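Local coordinates for protein 6-phospho-alpha-glucosidase (Merdibacter massiliensis, PDB 6VC6) that probably hydrolyses 6-phospho-alpha-glucosides, such as phosphorylated disaccharides, as an NAD- and manganese-dependent family 4 glycoside hydrolase, at residues Lys2-Thr16 and Phe30-Arg44. Residues are numbered along the deposited sequence; the frame is centred on the assembly and turned at random.
With NAD (nicotinamide-adenine-dinucleotide), chain G.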
loop_
_atom_site.group_PDB
_atom_site.type_symbol
_atom_site.label_atom_id
_atom_site.label_comp_id
_atom_site.label_asym_id
_atom_site.label_seq_id
_atom_site.Cartn_x
_atom_site.Cartn_y
_atom_site.Cartn_z
ATOM N N LYS A 2 -24.282 -15.601 -9.919
ATOM C CA LYS A 2 -22.999 -16.033 -9.379
ATOM C C LYS A 2 -22.596 -15.194 -8.170
ATOM O O LYS A 2 -22.720 -13.970 -8.184
ATOM C CB LYS A 2 -21.912 -15.963 -10.455
ATOM C CG LYS A 2 -20.735 -16.894 -10.211
ATOM C CD LYS A 2 -19.494 -16.129 -9.786
ATOM C CE LYS A 2 -18.261 -17.021 -9.808
ATOM N NZ LYS A 2 -18.329 -18.085 -8.768
ATOM N N LYS A 3 -22.151 -15.843 -7.098
ATOM C CA LYS A 3 -21.654 -15.160 -5.914
ATOM C C LYS A 3 -20.258 -15.677 -5.592
ATOM O O LYS A 3 -19.868 -16.769 -6.009
ATOM C CB LYS A 3 -22.605 -15.345 -4.724
ATOM C CG LYS A 3 -23.984 -14.750 -4.972
ATOM C CD LYS A 3 -24.926 -14.968 -3.801
ATOM C CE LYS A 3 -26.263 -14.279 -4.041
ATOM N NZ LYS A 3 -26.339 -13.649 -5.391
ATOM N N TYR A 4 -19.503 -14.876 -4.843
ATOM C CA TYR A 4 -18.072 -15.082 -4.691
ATOM C C TYR A 4 -17.701 -15.384 -3.244
ATOM O O TYR A 4 -18.339 -14.903 -2.304
ATOM C CB TYR A 4 -17.293 -13.853 -5.176
ATOM C CG TYR A 4 -17.510 -13.548 -6.640
ATOM C CD1 TYR A 4 -16.712 -14.131 -7.614
ATOM C CD2 TYR A 4 -18.521 -12.687 -7.048
ATOM C CE1 TYR A 4 -16.909 -13.860 -8.954
ATOM C CE2 TYR A 4 -18.725 -12.409 -8.386
ATOM C CZ TYR A 4 -17.916 -12.998 -9.335
ATOM O OH TYR A 4 -18.113 -12.726 -10.668
ATOM N N ASN A 5 -16.651 -16.187 -3.085
ATOM C CA ASN A 5 -16.064 -16.488 -1.786
ATOM C C ASN A 5 -14.813 -15.641 -1.601
ATOM O O ASN A 5 -13.930 -15.633 -2.465
ATOM C CB ASN A 5 -15.719 -17.974 -1.671
ATOM C CG ASN A 5 -16.944 -18.865 -1.733
ATOM O OD1 ASN A 5 -18.064 -18.422 -1.479
ATOM N ND2 ASN A 5 -16.736 -20.132 -2.075
ATOM N N VAL A 6 -14.739 -14.930 -0.477
ATOM C CA VAL A 6 -13.667 -13.978 -0.213
ATOM C C VAL A 6 -13.025 -14.315 1.125
ATOM O O VAL A 6 -13.714 -14.694 2.078
ATOM C CB VAL A 6 -14.192 -12.526 -0.215
ATOM C CG1 VAL A 6 -13.068 -11.540 0.075
ATOM C CG2 VAL A 6 -14.859 -12.202 -1.542
ATOM N N CYS A 7 -11.701 -14.186 1.192
ATOM C CA CYS A 7 -10.962 -14.335 2.438
ATOM C C CYS A 7 -10.065 -13.123 2.633
ATOM O O CYS A 7 -9.337 -12.732 1.714
ATOM C CB CYS A 7 -10.124 -15.617 2.450
ATOM S SG CYS A 7 -8.903 -15.679 3.786
ATOM N N ILE A 8 -10.122 -12.531 3.821
ATOM C CA ILE A 8 -9.268 -11.407 4.184
ATOM C C ILE A 8 -8.115 -11.942 5.021
ATOM O O ILE A 8 -8.330 -12.493 6.108
ATOM C CB ILE A 8 -10.048 -10.326 4.948
ATOM C CG1 ILE A 8 -11.056 -9.637 4.027
ATOM C CG2 ILE A 8 -9.090 -9.305 5.549
ATOM C CD1 ILE A 8 -11.929 -8.621 4.734
ATOM N N VAL A 9 -6.895 -11.790 4.517
ATOM C CA VAL A 9 -5.697 -12.154 5.264
ATOM C C VAL A 9 -5.278 -10.950 6.095
ATOM O O VAL A 9 -4.967 -9.884 5.549
ATOM C CB VAL A 9 -4.566 -12.605 4.329
ATOM C CG1 VAL A 9 -3.277 -12.775 5.116
ATOM C CG2 VAL A 9 -4.943 -13.904 3.634
ATOM N N GLY A 10 -5.266 -11.119 7.412
ATOM C CA GLY A 10 -5.062 -10.002 8.312
ATOM C C GLY A 10 -6.384 -9.501 8.851
ATOM O O GLY A 10 -6.658 -8.297 8.837
ATOM N N GLY A 11 -7.219 -10.430 9.323
ATOM C CA GLY A 11 -8.533 -10.073 9.827
ATOM C C GLY A 11 -8.506 -9.200 11.063
ATOM O O GLY A 11 -9.500 -8.527 11.357
ATOM N N GLY A 12 -7.395 -9.197 11.795
ATOM C CA GLY A 12 -7.239 -8.342 12.951
ATOM C C GLY A 12 -6.773 -6.937 12.655
ATOM O O GLY A 12 -6.474 -6.183 13.584
ATOM N N SER A 13 -6.701 -6.558 11.381
ATOM C CA SER A 13 -6.232 -5.230 11.017
ATOM C C SER A 13 -7.260 -4.168 11.385
ATOM O O SER A 13 -8.465 -4.430 11.448
ATOM C CB SER A 13 -5.930 -5.164 9.521
ATOM O OG SER A 13 -6.029 -3.834 9.040
ATOM N N THR A 14 -6.767 -2.951 11.629
ATOM C CA THR A 14 -7.652 -1.832 11.930
ATOM C C THR A 14 -8.531 -1.454 10.745
ATOM O O THR A 14 -9.553 -0.786 10.935
ATOM C CB THR A 14 -6.836 -0.615 12.371
ATOM O OG1 THR A 14 -6.032 -0.153 11.278
ATOM C CG2 THR A 14 -5.934 -0.976 13.542
ATOM N N TYR A 15 -8.158 -1.860 9.531
ATOM C CA TYR A 15 -8.949 -1.584 8.340
ATOM C C TYR A 15 -10.052 -2.606 8.102
ATOM O O TYR A 15 -10.941 -2.351 7.282
ATOM C CB TYR A 15 -8.046 -1.533 7.101
ATOM C CG TYR A 15 -7.030 -0.412 7.108
ATOM C CD1 TYR A 15 -7.389 0.879 6.741
ATOM C CD2 TYR A 15 -5.710 -0.647 7.469
ATOM C CE1 TYR A 15 -6.463 1.905 6.739
ATOM C CE2 TYR A 15 -4.776 0.372 7.470
ATOM C CZ TYR A 15 -5.158 1.645 7.105
ATOM O OH TYR A 15 -4.231 2.663 7.105
ATOM N N THR A 16 -10.016 -3.748 8.790
ATOM C CA THR A 16 -11.004 -4.794 8.537
ATOM C C THR A 16 -12.438 -4.363 8.837
ATOM O O THR A 16 -13.323 -4.678 8.022
ATOM C CB THR A 16 -10.636 -6.060 9.324
ATOM O OG1 THR A 16 -9.329 -6.501 8.935
ATOM C CG2 THR A 16 -11.638 -7.173 9.050
ATOM N N PHE A 30 -21.147 -6.193 -5.550
ATOM C CA PHE A 30 -20.199 -7.287 -5.341
ATOM C C PHE A 30 -20.886 -8.379 -4.536
ATOM O O PHE A 30 -20.760 -8.444 -3.306
ATOM C CB PHE A 30 -18.937 -6.782 -4.635
ATOM C CG PHE A 30 -17.822 -7.785 -4.584
ATOM C CD1 PHE A 30 -17.242 -8.259 -5.749
ATOM C CD2 PHE A 30 -17.342 -8.241 -3.368
ATOM C CE1 PHE A 30 -16.210 -9.178 -5.701
ATOM C CE2 PHE A 30 -16.312 -9.159 -3.313
ATOM C CZ PHE A 30 -15.744 -9.628 -4.481
ATOM N N PRO A 31 -21.631 -9.262 -5.202
ATOM C CA PRO A 31 -22.383 -10.300 -4.480
ATOM C C PRO A 31 -21.449 -11.367 -3.927
ATOM O O PRO A 31 -20.677 -11.979 -4.666
ATOM C CB PRO A 31 -23.322 -10.867 -5.551
ATOM C CG PRO A 31 -22.604 -10.622 -6.837
ATOM C CD PRO A 31 -21.839 -9.336 -6.658
HETATM N N MSE A 32 -21.524 -11.584 -2.618
HETATM C CA MSE A 32 -20.699 -12.593 -1.968
HETATM C C MSE A 32 -21.547 -13.683 -1.330
HETATM O O MSE A 32 -22.655 -13.431 -0.858
HETATM C CB MSE A 32 -19.803 -11.956 -0.906
HETATM C CG MSE A 32 -18.867 -10.892 -1.432
HETATM SE SE MSE A 32 -18.338 -9.669 -0.017
HETATM C CE MSE A 32 -17.241 -10.887 1.033
ATOM N N GLU A 33 -21.009 -14.901 -1.316
ATOM C CA GLU A 33 -21.666 -16.011 -0.642
ATOM C C GLU A 33 -20.985 -16.398 0.661
ATOM O O GLU A 33 -21.665 -16.818 1.603
ATOM C CB GLU A 33 -21.722 -17.233 -1.566
ATOM C CG GLU A 33 -22.418 -18.444 -0.969
ATOM C CD GLU A 33 -23.684 -18.816 -1.714
ATOM O OE1 GLU A 33 -24.022 -18.123 -2.697
ATOM O OE2 GLU A 33 -24.340 -19.801 -1.317
ATOM N N LYS A 34 -19.671 -16.212 0.771
ATOM C CA LYS A 34 -18.928 -16.619 1.954
ATOM C C LYS A 34 -17.758 -15.670 2.164
ATOM O O LYS A 34 -17.090 -15.277 1.204
ATOM C CB LYS A 34 -18.429 -18.062 1.814
ATOM C CG LYS A 34 -17.696 -18.604 3.027
ATOM C CD LYS A 34 -17.050 -19.941 2.706
ATOM C CE LYS A 34 -16.308 -20.505 3.907
ATOM N NZ LYS A 34 -15.500 -21.703 3.544
ATOM N N LEU A 35 -17.519 -15.306 3.423
ATOM C CA LEU A 35 -16.394 -14.458 3.800
ATOM C C LEU A 35 -15.691 -15.073 5.000
ATOM O O LEU A 35 -16.347 -15.490 5.960
ATOM C CB LEU A 35 -16.847 -13.032 4.126
ATOM C CG LEU A 35 -15.772 -12.127 4.735
ATOM C CD1 LEU A 35 -14.785 -11.666 3.672
ATOM C CD2 LEU A 35 -16.399 -10.937 5.442
ATOM N N VAL A 36 -14.362 -15.131 4.944
ATOM C CA VAL A 36 -13.548 -15.700 6.011
ATOM C C VAL A 36 -12.454 -14.706 6.373
ATOM O O VAL A 36 -11.704 -14.256 5.499
ATOM C CB VAL A 36 -12.927 -17.051 5.607
ATOM C CG1 VAL A 36 -12.106 -17.617 6.755
ATOM C CG2 VAL A 36 -14.006 -18.033 5.188
ATOM N N LEU A 37 -12.362 -14.366 7.654
ATOM C CA LEU A 37 -11.268 -13.549 8.163
ATOM C C LEU A 37 -10.175 -14.469 8.692
ATOM O O LEU A 37 -10.426 -15.289 9.581
ATOM C CB LEU A 37 -11.751 -12.607 9.266
ATOM C CG LEU A 37 -12.875 -11.621 8.946
ATOM C CD1 LEU A 37 -13.133 -10.715 10.141
ATOM C CD2 LEU A 37 -12.544 -10.800 7.711
ATOM N N PHE A 38 -8.970 -14.341 8.147
ATOM C CA PHE A 38 -7.826 -15.108 8.613
ATOM C C PHE A 38 -6.805 -14.184 9.262
ATOM O O PHE A 38 -6.617 -13.044 8.825
ATOM C CB PHE A 38 -7.162 -15.886 7.474
ATOM C CG PHE A 38 -5.951 -16.668 7.905
ATOM C CD1 PHE A 38 -6.088 -17.902 8.518
ATOM C CD2 PHE A 38 -4.676 -16.159 7.712
ATOM C CE1 PHE A 38 -4.978 -18.619 8.922
ATOM C CE2 PHE A 38 -3.561 -16.872 8.115
ATOM C CZ PHE A 38 -3.714 -18.103 8.721
ATOM N N ASP A 39 -6.150 -14.688 10.304
ATOM C CA ASP A 39 -5.104 -13.954 10.998
ATOM C C ASP A 39 -4.301 -14.942 11.828
ATOM O O ASP A 39 -4.785 -16.022 12.177
ATOM C CB ASP A 39 -5.684 -12.845 11.885
ATOM C CG ASP A 39 -4.678 -11.747 12.179
ATOM O OD1 ASP A 39 -3.557 -12.065 12.627
ATOM O OD2 ASP A 39 -5.012 -10.563 11.963
ATOM N N ILE A 40 -3.057 -14.562 12.134
ATOM C CA ILE A 40 -2.226 -15.366 13.024
ATOM C C ILE A 40 -2.360 -14.940 14.478
ATOM O O ILE A 40 -1.811 -15.612 15.365
ATOM C CB ILE A 40 -0.742 -15.312 12.609
ATOM C CG1 ILE A 40 -0.198 -13.889 12.749
ATOM C CG2 ILE A 40 -0.568 -15.822 11.187
ATOM C CD1 ILE A 40 1.311 -13.820 12.819
ATOM N N ASP A 41 -3.070 -13.848 14.752
ATOM C CA ASP A 41 -3.306 -13.358 16.107
ATOM C C ASP A 41 -4.785 -13.571 16.416
ATOM O O ASP A 41 -5.636 -12.779 16.002
ATOM C CB ASP A 41 -2.909 -11.889 16.229
ATOM C CG ASP A 41 -2.732 -11.447 17.670
ATOM O OD1 ASP A 41 -3.404 -12.009 18.560
ATOM O OD2 ASP A 41 -1.916 -10.531 17.913
ATOM N N ALA A 42 -5.083 -14.645 17.151
ATOM C CA ALA A 42 -6.474 -14.990 17.428
ATOM C C ALA A 42 -7.145 -13.945 18.313
ATOM O O ALA A 42 -8.312 -13.598 18.095
ATOM C CB ALA A 42 -6.552 -16.371 18.078
ATOM N N GLU A 43 -6.427 -13.431 19.314
ATOM C CA GLU A 43 -7.041 -12.494 20.249
ATOM C C GLU A 43 -7.274 -11.128 19.616
ATOM O O GLU A 43 -8.265 -10.461 19.939
ATOM C CB GLU A 43 -6.176 -12.359 21.501
ATOM C CG GLU A 43 -6.503 -13.373 22.586
ATOM C CD GLU A 43 -7.654 -12.940 23.474
ATOM O OE1 GLU A 43 -7.587 -13.164 24.703
ATOM O OE2 GLU A 43 -8.630 -12.374 22.942
ATOM N N ARG A 44 -6.381 -10.692 18.726
ATOM C CA ARG A 44 -6.577 -9.408 18.061
ATOM C C ARG A 44 -7.724 -9.464 17.059
ATOM O O ARG A 44 -8.422 -8.462 16.858
ATOM C CB ARG A 44 -5.284 -8.976 17.367
ATOM C CG ARG A 44 -5.354 -7.608 16.708
ATOM C CD ARG A 44 -4.040 -7.252 16.034
ATOM N NE ARG A 44 -4.109 -5.963 15.350
ATOM C CZ ARG A 44 -3.897 -4.792 15.943
ATOM N NH1 ARG A 44 -3.604 -4.744 17.235
ATOM N NH2 ARG A 44 -3.982 -3.668 15.244
HETATM P PA NAD G . -2.450 -3.720 11.844
HETATM O O1A NAD G . -3.607 -2.996 12.489
HETATM O O2A NAD G . -1.266 -4.143 12.679
HETATM O O5B NAD G . -3.019 -5.022 11.092
HETATM C C5B NAD G . -2.139 -6.063 10.681
HETATM C C4B NAD G . -2.804 -7.410 10.913
HETATM O O4B NAD G . -2.153 -8.415 10.133
HETATM C C3B NAD G . -2.686 -7.819 12.373
HETATM O O3B NAD G . -3.976 -8.176 12.874
HETATM C C2B NAD G . -1.788 -9.036 12.373
HETATM O O2B NAD G . -2.247 -10.003 13.321
HETATM C C1B NAD G . -1.911 -9.559 10.952
HETATM N N9A NAD G . -0.691 -10.285 10.523
HETATM C C8A NAD G . 0.588 -9.927 10.746
HETATM N N7A NAD G . 1.447 -10.836 10.216
HETATM C C5A NAD G . 0.708 -11.805 9.643
HETATM C C6A NAD G . 0.971 -13.063 8.905
HETATM N N6A NAD G . 2.236 -13.484 8.664
HETATM N N1A NAD G . -0.095 -13.779 8.480
HETATM C C2A NAD G . -1.359 -13.375 8.710
HETATM N N3A NAD G . -1.669 -12.248 9.371
HETATM C C4A NAD G . -0.699 -11.438 9.855
HETATM O O3 NAD G . -1.906 -2.850 10.604
HETATM P PN NAD G . -2.810 -1.758 9.846
HETATM O O1N NAD G . -2.370 -0.384 10.292
HETATM O O2N NAD G . -4.264 -2.160 9.922
HETATM O O5D NAD G . -2.300 -1.984 8.340
HETATM C C5D NAD G . -2.789 -3.083 7.574
HETATM C C4D NAD G . -1.907 -3.240 6.345
HETATM O O4D NAD G . -2.481 -2.540 5.238
HETATM C C3D NAD G . -0.533 -2.634 6.592
HETATM O O3D NAD G . 0.467 -3.554 6.149
HETATM C C2D NAD G . -0.489 -1.410 5.708
HETATM O O2D NAD G . 0.830 -1.176 5.212
HETATM C C1D NAD G . -1.443 -1.801 4.595
HETATM N N1N NAD G . -1.952 -0.645 3.861
HETATM C C2N NAD G . -1.575 -0.527 2.587
HETATM C C3N NAD G . -2.006 0.532 1.809
HETATM C C7N NAD G . -1.548 0.617 0.384
HETATM O O7N NAD G . -1.717 1.651 -0.240
HETATM N N7N NAD G . -0.955 -0.446 -0.158
HETATM C C4N NAD G . -2.857 1.479 2.364
HETATM C C5N NAD G . -3.234 1.338 3.696
HETATM C C6N NAD G . -2.769 0.251 4.431
#
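Val6 and Ile8 meet Leu35 and Leu37 on one face of parallel strands 4-9 and 34-38, which with helix 16-25 form the first beta-alpha-beta unit of the Rossmann-type domain. Packing is tight here: the selenomethionine Met32 bends at chi3 (69°) to lay CE 3.7 Å from Val6 CB, and Ile8 and Leu37 run side by side, Ile8 CD1 3.7 Å from Leu37 CD2. Helix 16-25 covers this face through Leu20 and Phe23. At the exposed start, ahead of the bulge between Tyr4 and Asn5, Lys3 merely crosses Glu33, Lys3 CD 3.5 Å from Glu33 OE1 but Lys3 NZ 5.7 Å from it. At the other end Phe38 O accepts Gly10 N and Gly11 N from opposite faces of its carbonyl plane. Asp39 OD2 takes Gly12 N at 2.8 Å on its anti side and NAD O3B, while Asp39 OD1 receives NAD O2B at 2.5 Å. Replacing Asp39 with an alanine would probably leave both ribose hydroxyls and Gly12 N without their acceptor. A CB on Gly12 would crowd Asp39 OD2 and NAD O3B, which accounts for a glycine there. Arg44 NH2 binds NAD O1A at 2.9 Å. A carboxylate gripping both hydroxyls is consistent with selection of NAD over NADP, whose 2'-phosphate it would probably repel.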